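Inner membrane lipoprotein (Salmonella enterica, PDB 4C47) is a trimeric lipoprotein of the inner membrane required for proper surface display of the autotransporter adhesin SadA, in whose biogenesis it could take a direct part. Local coordinates at residues E20-T23 and K24-L28; E136-D139 and L140-K144; G172-P175 and N176-K179. All coordinates share one frame; numbering follows the deposited sequence.

Contact 1. Residues E20-T23 and K24-L28; sequences EQET and KINLL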
loop_
_atom_site.group_PDB
_atom_site.type_symbol
_atom_site.label_atom_id
_atom_site.label_comp_id
_atom_site.label_asym_id
_atom_site.label_seq_id
_atom_site.Cartn_x
_atom_site.Cartn_y
_atom_site.Cartn_z
ATOM N N GLU A 20 -55.614 8.004 -24.335
ATOM C CA GLU A 20 -54.900 7.833 -23.076
ATOM C C GLU A 20 -53.763 6.819 -23.236
ATOM O O GLU A 20 -52.612 7.071 -22.844
ATOM C CB GLU A 20 -55.882 7.379 -21.994
ATOM C CG GLU A 20 -55.530 7.830 -20.590
ATOM C CD GLU A 20 -56.729 7.805 -19.659
ATOM O OE1 GLU A 20 -57.867 7.660 -20.155
ATOM O OE2 GLU A 20 -56.537 7.934 -18.431
ATOM N N GLN A 21 -54.093 5.679 -23.838
ATOM C CA GLN A 21 -53.108 4.640 -24.114
ATOM C C GLN A 21 -51.987 5.153 -25.009
ATOM O O GLN A 21 -50.834 4.771 -24.840
ATOM C CB GLN A 21 -53.767 3.416 -24.749
ATOM C CG GLN A 21 -54.532 2.554 -23.763
ATOM C CD GLN A 21 -55.191 1.357 -24.419
ATOM O OE1 GLN A 21 -55.404 1.336 -25.631
ATOM N NE2 GLN A 21 -55.516 0.348 -23.617
ATOM N N GLU A 22 -52.326 6.023 -25.956
ATOM C CA GLU A 22 -51.323 6.608 -26.835
ATOM C C GLU A 22 -50.337 7.426 -26.011
ATOM O O GLU A 22 -49.119 7.344 -26.216
ATOM C CB GLU A 22 -51.982 7.482 -27.901
ATOM C CG GLU A 22 -51.047 7.903 -29.022
ATOM C CD GLU A 22 -50.639 6.740 -29.905
ATOM O OE1 GLU A 22 -51.425 5.775 -30.023
ATOM O OE2 GLU A 22 -49.531 6.788 -30.478
ATOM N N THR A 23 -50.869 8.209 -25.074
ATOM C CA THR A 23 -50.020 8.983 -24.169
ATOM C C THR A 23 -49.067 8.084 -23.375
ATOM O O THR A 23 -47.842 8.298 -23.370
ATOM C CB THR A 23 -50.858 9.833 -23.190
ATOM O OG1 THR A 23 -51.548 10.859 -23.913
ATOM C CG2 THR A 23 -49.967 10.485 -22.140
ATOM N N LYS A 24 -49.632 7.075 -22.716
ATOM C CA LYS A 24 -48.828 6.157 -21.906
ATOM C C LYS A 24 -47.745 5.449 -22.726
ATOM O O LYS A 24 -46.600 5.292 -22.274
ATOM C CB LYS A 24 -49.718 5.144 -21.181
ATOM C CG LYS A 24 -50.485 5.750 -20.016
ATOM C CD LYS A 24 -51.507 4.790 -19.439
ATOM C CE LYS A 24 -52.219 5.413 -18.247
ATOM N NZ LYS A 24 -53.333 4.565 -17.741
ATOM N N ILE A 25 -48.107 5.046 -23.940
ATOM C CA ILE A 25 -47.174 4.397 -24.855
ATOM C C ILE A 25 -46.021 5.328 -25.231
ATOM O O ILE A 25 -44.853 4.929 -25.171
ATOM C CB ILE A 25 -47.886 3.889 -26.122
ATOM C CG1 ILE A 25 -48.739 2.661 -25.791
ATOM C CG2 ILE A 25 -46.876 3.543 -27.205
ATOM C CD1 ILE A 25 -49.606 2.192 -26.930
ATOM N N ASN A 26 -46.345 6.564 -25.608
ATOM C CA ASN A 26 -45.308 7.548 -25.919
ATOM C C ASN A 26 -44.331 7.736 -24.758
ATOM O O ASN A 26 -43.102 7.761 -24.952
ATOM C CB ASN A 26 -45.928 8.888 -26.325
ATOM C CG ASN A 26 -46.384 8.902 -27.771
ATOM O OD1 ASN A 26 -47.576 8.989 -28.059
ATOM N ND2 ASN A 26 -45.431 8.827 -28.692
ATOM N N LEU A 27 -44.884 7.851 -23.551
ATOM C CA LEU A 27 -44.055 7.955 -22.353
ATOM C C LEU A 27 -43.116 6.754 -22.224
ATOM O O LEU A 27 -41.906 6.914 -22.002
ATOM C CB LEU A 27 -44.927 8.086 -21.103
ATOM C CG LEU A 27 -44.181 8.225 -19.774
ATOM C CD1 LEU A 27 -43.247 9.423 -19.816
ATOM C CD2 LEU A 27 -45.151 8.337 -18.604
ATOM N N LEU A 28 -43.674 5.555 -22.380
ATOM C CA LEU A 28 -42.887 4.326 -22.291
ATOM C C LEU A 28 -41.750 4.287 -23.307
ATOM O O LEU A 28 -40.644 3.850 -22.993
ATOM C CB LEU A 28 -43.778 3.094 -22.455
ATOM C CG LEU A 28 -44.644 2.706 -21.255
ATOM C CD1 LEU A 28 -45.672 1.661 -21.656
ATOM C CD2 LEU A 28 -43.779 2.193 -20.112
#
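The planes of the Glu-22 carboxylate and the Asn-26 amide, one helical turn apart, are inclined 65° to each other, so the two groups are not stacked. Both belong to helix 8-71, whose trimeric coiled coil holds the three subunits together. The oxygens of Glu-22 look beyond this helix: OE1 is hydrogen-bonded to Gln-21 and Gln-17 of the third subunit, and OE2 makes a weak, long ion pair with Lys-24 of that same subunit. CG anti to the backbone N (chi1 -168°) and the bend at chi2 put the carboxylate within reach of the third subunit. Gln-21, Ile-25 and Leu-28, spaced by four and then three residues, follow the heptad pattern of a buried seam. Gln-21 packs on its own copies in the second and third subunits, and its NE2 is held by Glu-22 and Gln-18 of the second, giving a polar layer beside the apolar one of Ile-25. Within the helix, successive i to i+4 backbone bonds include Lys-24 N to Glu-20 O (3.0 Å) and Leu-27 N to Thr-23 O (3.0 Å). On the surface the opposite charges of Glu-20 OE2 and Lys-24 NZ remain 4.7 Å apart, near but not in contact. Ile-25 packs back along its own helix, CG1 lying 3.1 Å from Gln-21 O and CD1 3.5 Å from that same carbonyl oxygen.

Contact 2. Residues E136-D139 and L140-K144; sequences EAKD and LPRWK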
loop_
_atom_site.group_PDB
_atom_site.type_symbol
_atom_site.label_atom_id
_atom_site.label_comp_id
_atom_site.label_asym_id
_atom_site.label_seq_id
_atom_site.Cartn_x
_atom_site.Cartn_y
_atom_site.Cartn_z
ATOM N N GLU A 136 2.735 -22.486 -7.332
ATOM C CA GLU A 136 1.405 -22.158 -7.831
ATOM C C GLU A 136 0.495 -21.639 -6.721
ATOM O O GLU A 136 0.632 -22.024 -5.561
ATOM C CB GLU A 136 0.775 -23.366 -8.529
ATOM C CG GLU A 136 -0.444 -23.020 -9.369
ATOM C CD GLU A 136 -0.486 -23.784 -10.675
ATOM O OE1 GLU A 136 0.164 -24.847 -10.764
ATOM O OE2 GLU A 136 -1.162 -23.315 -11.614
ATOM N N ALA A 137 -0.433 -20.763 -7.091
ATOM C CA ALA A 137 -1.320 -20.118 -6.129
ATOM C C ALA A 137 -2.372 -21.064 -5.552
ATOM O O ALA A 137 -2.804 -20.898 -4.411
ATOM C CB ALA A 137 -1.990 -18.907 -6.763
ATOM N N LYS A 138 -2.782 -22.055 -6.338
ATOM C CA LYS A 138 -3.842 -22.966 -5.912
ATOM C C LYS A 138 -3.369 -23.939 -4.834
ATOM O O LYS A 138 -4.181 -24.580 -4.168
ATOM C CB LYS A 138 -4.408 -23.737 -7.109
ATOM C CG LYS A 138 -3.459 -24.773 -7.684
ATOM C CD LYS A 138 -4.050 -25.462 -8.904
ATOM C CE LYS A 138 -3.093 -26.507 -9.457
ATOM N NZ LYS A 138 -3.575 -27.102 -10.734
ATOM N N ASP A 139 -2.054 -24.042 -4.663
ATOM C CA ASP A 139 -1.480 -24.969 -3.695
ATOM C C ASP A 139 -1.187 -24.298 -2.356
ATOM O O ASP A 139 -0.782 -24.962 -1.399
ATOM C CB ASP A 139 -0.200 -25.597 -4.249
ATOM C CG ASP A 139 -0.442 -26.376 -5.526
ATOM O OD1 ASP A 139 -1.602 -26.776 -5.764
ATOM O OD2 ASP A 139 0.525 -26.591 -6.288
ATOM N N LEU A 140 -1.394 -22.986 -2.293
ATOM C CA LEU A 140 -1.094 -22.209 -1.086
ATOM C C LEU A 140 -1.805 -22.634 0.213
ATOM O O LEU A 140 -1.138 -22.829 1.228
ATOM C CB LEU A 140 -1.264 -20.702 -1.337
ATOM C CG LEU A 140 -0.084 -19.986 -2.002
ATOM C CD1 LEU A 140 -0.360 -18.494 -2.152
ATOM C CD2 LEU A 140 1.204 -20.219 -1.220
ATOM N N PRO A 141 -3.149 -22.776 0.196
ATOM C CA PRO A 141 -3.835 -23.066 1.466
ATOM C C PRO A 141 -3.414 -24.380 2.125
ATOM O O PRO A 141 -3.228 -24.421 3.346
ATOM C CB PRO A 141 -5.313 -23.124 1.061
ATOM C CG PRO A 141 -5.303 -23.406 -0.402
ATOM C CD PRO A 141 -4.101 -22.689 -0.926
ATOM N N ARG A 142 -3.266 -25.430 1.326
ATOM C CA ARG A 142 -2.867 -26.737 1.832
ATOM C C ARG A 142 -1.480 -26.659 2.459
ATOM O O ARG A 142 -1.247 -27.160 3.566
ATOM C CB ARG A 142 -2.876 -27.760 0.696
ATOM C CG ARG A 142 -4.140 -27.718 -0.153
ATOM C CD ARG A 142 -4.143 -28.804 -1.218
ATOM N NE ARG A 142 -4.053 -28.260 -2.571
ATOM C CZ ARG A 142 -5.103 -27.910 -3.309
ATOM N NH1 ARG A 142 -6.332 -28.042 -2.827
ATOM N NH2 ARG A 142 -4.926 -27.426 -4.531
ATOM N N TRP A 143 -0.569 -26.015 1.735
ATOM C CA TRP A 143 0.799 -25.811 2.190
ATOM C C TRP A 143 0.834 -25.062 3.515
ATOM O O TRP A 143 1.555 -25.448 4.434
ATOM C CB TRP A 143 1.588 -25.039 1.134
ATOM C CG TRP A 143 2.969 -24.678 1.561
ATOM C CD1 TRP A 143 4.023 -25.526 1.721
ATOM C CD2 TRP A 143 3.457 -23.366 1.868
ATOM N NE1 TRP A 143 5.139 -24.826 2.118
ATOM C CE2 TRP A 143 4.817 -23.497 2.213
ATOM C CE3 TRP A 143 2.876 -22.094 1.885
ATOM C CZ2 TRP A 143 5.604 -22.404 2.574
ATOM C CZ3 TRP A 143 3.660 -21.010 2.243
ATOM C CH2 TRP A 143 5.008 -21.173 2.583
ATOM N N LYS A 144 0.047 -23.992 3.608
ATOM C CA LYS A 144 -0.043 -23.209 4.837
ATOM C C LYS A 144 -0.563 -24.054 5.990
ATOM O O LYS A 144 -0.070 -23.953 7.113
ATOM C CB LYS A 144 -0.937 -21.983 4.639
ATOM C CG LYS A 144 -0.347 -20.910 3.742
ATOM C CD LYS A 144 -1.265 -19.705 3.655
ATOM C CE LYS A 144 -2.658 -20.111 3.198
ATOM N NZ LYS A 144 -3.572 -18.944 3.054
#
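Arg-142 folds back over the turn that leads into its own helix, and its path illustrates how one long side chain can cover a helix start. CB begins 4.1 Å from Asp-139 O, at the base of the turn. CG stands anti to the carbonyl carbon (chi1 -47°), which directs the chain back toward the preceding residues, and CG and CD carry it on to a bend at chi3 (-113°). Beyond the bend the guanidinium passes above the backbone of Lys-138, whose carbonyl O lies over one face, 3.6 Å from CZ. NH2 is closer still, 3.0 Å from Lys-138 O, but the angle is too poor for a hydrogen bond. At the edge of the same group, in its plane, Asp-139 OD1 stands 3.6 Å from NH2 and forms a long salt bridge; the carboxylate plane is turned 53° from the guanidinium. The pairing is therefore loose.

The backbone itself closes the turn. Leu-140 N donates to Ala-137 O at 3.3 Å, coming from well above the carbonyl plane, and Trp-143 N gives Asp-139 O a weak bond. Short helix 140-146 is part of the connection between strands 124-130 and 148-153, antiparallel neighbours in one sheet of the sandwich. Trp-143 ties it down: NE1 bonds to Thr-131 O just past strand 124-130, and the indole meets Tyr-180, at the start of strand 180-186, edge-to-face.

Contact 3. Residues G172-P175 and N176-K179; sequences GVSP and NNLK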
loop_
_atom_site.group_PDB
_atom_site.type_symbol
_atom_site.label_atom_id
_atom_site.label_comp_id
_atom_site.label_asym_id
_atom_site.label_seq_id
_atom_site.Cartn_x
_atom_site.Cartn_y
_atom_site.Cartn_z
ATOM N N GLY A 172 9.053 -32.215 13.235
ATOM C CA GLY A 172 8.066 -32.454 12.198
ATOM C C GLY A 172 8.630 -32.554 10.792
ATOM O O GLY A 172 7.986 -33.111 9.909
ATOM N N VAL A 173 9.825 -32.012 10.575
ATOM C CA VAL A 173 10.426 -32.000 9.242
ATOM C C VAL A 173 11.895 -32.429 9.236
ATOM O O VAL A 173 12.713 -31.882 9.977
ATOM C CB VAL A 173 10.311 -30.610 8.584
ATOM C CG1 VAL A 173 11.024 -30.598 7.251
ATOM C CG2 VAL A 173 8.852 -30.225 8.403
ATOM N N SER A 174 12.219 -33.408 8.393
ATOM C CA SER A 174 13.595 -33.871 8.222
ATOM C C SER A 174 14.423 -32.840 7.451
ATOM O O SER A 174 13.866 -32.058 6.678
ATOM C CB SER A 174 13.608 -35.213 7.482
ATOM O OG SER A 174 13.212 -35.055 6.128
ATOM N N PRO A 175 15.753 -32.834 7.664
ATOM C CA PRO A 175 16.660 -31.884 7.006
ATOM C C PRO A 175 16.502 -31.794 5.484
ATOM O O PRO A 175 16.503 -30.689 4.940
ATOM C CB PRO A 175 18.041 -32.433 7.362
ATOM C CG PRO A 175 17.843 -33.060 8.696
ATOM C CD PRO A 175 16.468 -33.681 8.640
ATOM N N ASN A 176 16.369 -32.932 4.811
ATOM C CA ASN A 176 16.240 -32.935 3.355
ATOM C C ASN A 176 14.880 -32.429 2.863
ATOM O O ASN A 176 14.715 -32.117 1.684
ATOM C CB ASN A 176 16.550 -34.322 2.783
ATOM C CG ASN A 176 15.891 -35.440 3.570
ATOM O OD1 ASN A 176 16.333 -35.788 4.665
ATOM N ND2 ASN A 176 14.831 -36.016 3.010
ATOM N N ASN A 177 13.914 -32.340 3.771
ATOM C CA ASN A 177 12.604 -31.787 3.438
ATOM C C ASN A 177 12.477 -30.337 3.889
ATOM O O ASN A 177 11.609 -29.604 3.416
ATOM C CB ASN A 177 11.485 -32.622 4.062
ATOM C CG ASN A 177 11.427 -34.030 3.507
ATOM O OD1 ASN A 177 11.471 -35.005 4.257
ATOM N ND2 ASN A 177 11.323 -34.145 2.189
ATOM N N LEU A 178 13.345 -29.932 4.811
ATOM C CA LEU A 178 13.325 -28.578 5.347
ATOM C C LEU A 178 13.823 -27.573 4.315
ATOM O O LEU A 178 15.025 -27.325 4.211
ATOM C CB LEU A 178 14.176 -28.496 6.616
ATOM C CG LEU A 178 14.199 -27.159 7.359
ATOM C CD1 LEU A 178 12.813 -26.820 7.878
ATOM C CD2 LEU A 178 15.209 -27.197 8.496
ATOM N N LYS A 179 12.902 -26.995 3.551
ATOM C CA LYS A 179 13.275 -26.020 2.529
ATOM C C LYS A 179 12.555 -24.685 2.693
ATOM O O LYS A 179 12.635 -23.820 1.821
ATOM C CB LYS A 179 13.039 -26.584 1.128
ATOM C CG LYS A 179 13.811 -27.859 0.858
ATOM C CD LYS A 179 13.837 -28.198 -0.616
ATOM C CE LYS A 179 14.536 -29.525 -0.844
ATOM N NZ LYS A 179 15.865 -29.560 -0.175
HETATM O O HOH W 1 17.297 -28.291 5.363
#
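Val-173 and Leu-178 face each other across a tight turn, each with its CB pointing toward the other half of the turn. Val-173 CG1, set anti to the backbone N (chi1 176°), presses against the backbone and base of Leu-178, 3.4 Å from N and 3.8 Å from CB. The turn between them is a type I beta turn over residues 174-177, closed by Asn-177 N to Ser-174 O at 2.9 Å with the donor well above the carbonyl plane. Leu-178 N adds weak bonds to Ser-174 O and to Pro-175 O. Ser-174 OG and Asn-177 OD1 come within 2.6 Å of each other, while the Asn-176 amide approaches the same hydroxyl from another direction, its OD1 3.5 Å from Ser-174 OG. Pro-175 packs on Ile-99 and Pro-101, and Leu-178 on Ile-108 and Pro-77. The segment thus crosses from strand 164-171 in one sheet of the beta sandwich to strand 180-186 in the other, and probably helps to cover the end of the sandwich interior. A water donates to Pro-175 O at 2.6 Å and to Leu-178 O at 2.7 Å, and Lys-179 NZ reaches Asn-176 O weakly. The carbonyl oxygens of Ser-174, Pro-175, Asn-176 and Leu-178 thus find partners in turn amides, a water and, weakly, the Lys-179 ammonium, while Val-173, Pro-175 and Leu-178 supply the apolar surface of the turn.

The three contacts sample both halves of an elongated subunit. Contact 1 lies far out on the trimer-forming helix, its centre about 56 Å from that of the chain, and its centre is about 60 Å from that of contact 2 and about 78 Å from that of contact 3. Contacts 2 and 3 share the globular domain, where no other subunit of the trimer reaches them; their nearest atoms are about 7 Å apart. Although they do not touch, Tyr-180 relates them: it follows directly on 172-179 and makes an edge-to-face contact with the indole of Trp-143. Contact 1 thus concerns assembly between chains, whereas contacts 2 and 3 concern connections within a single beta sandwich.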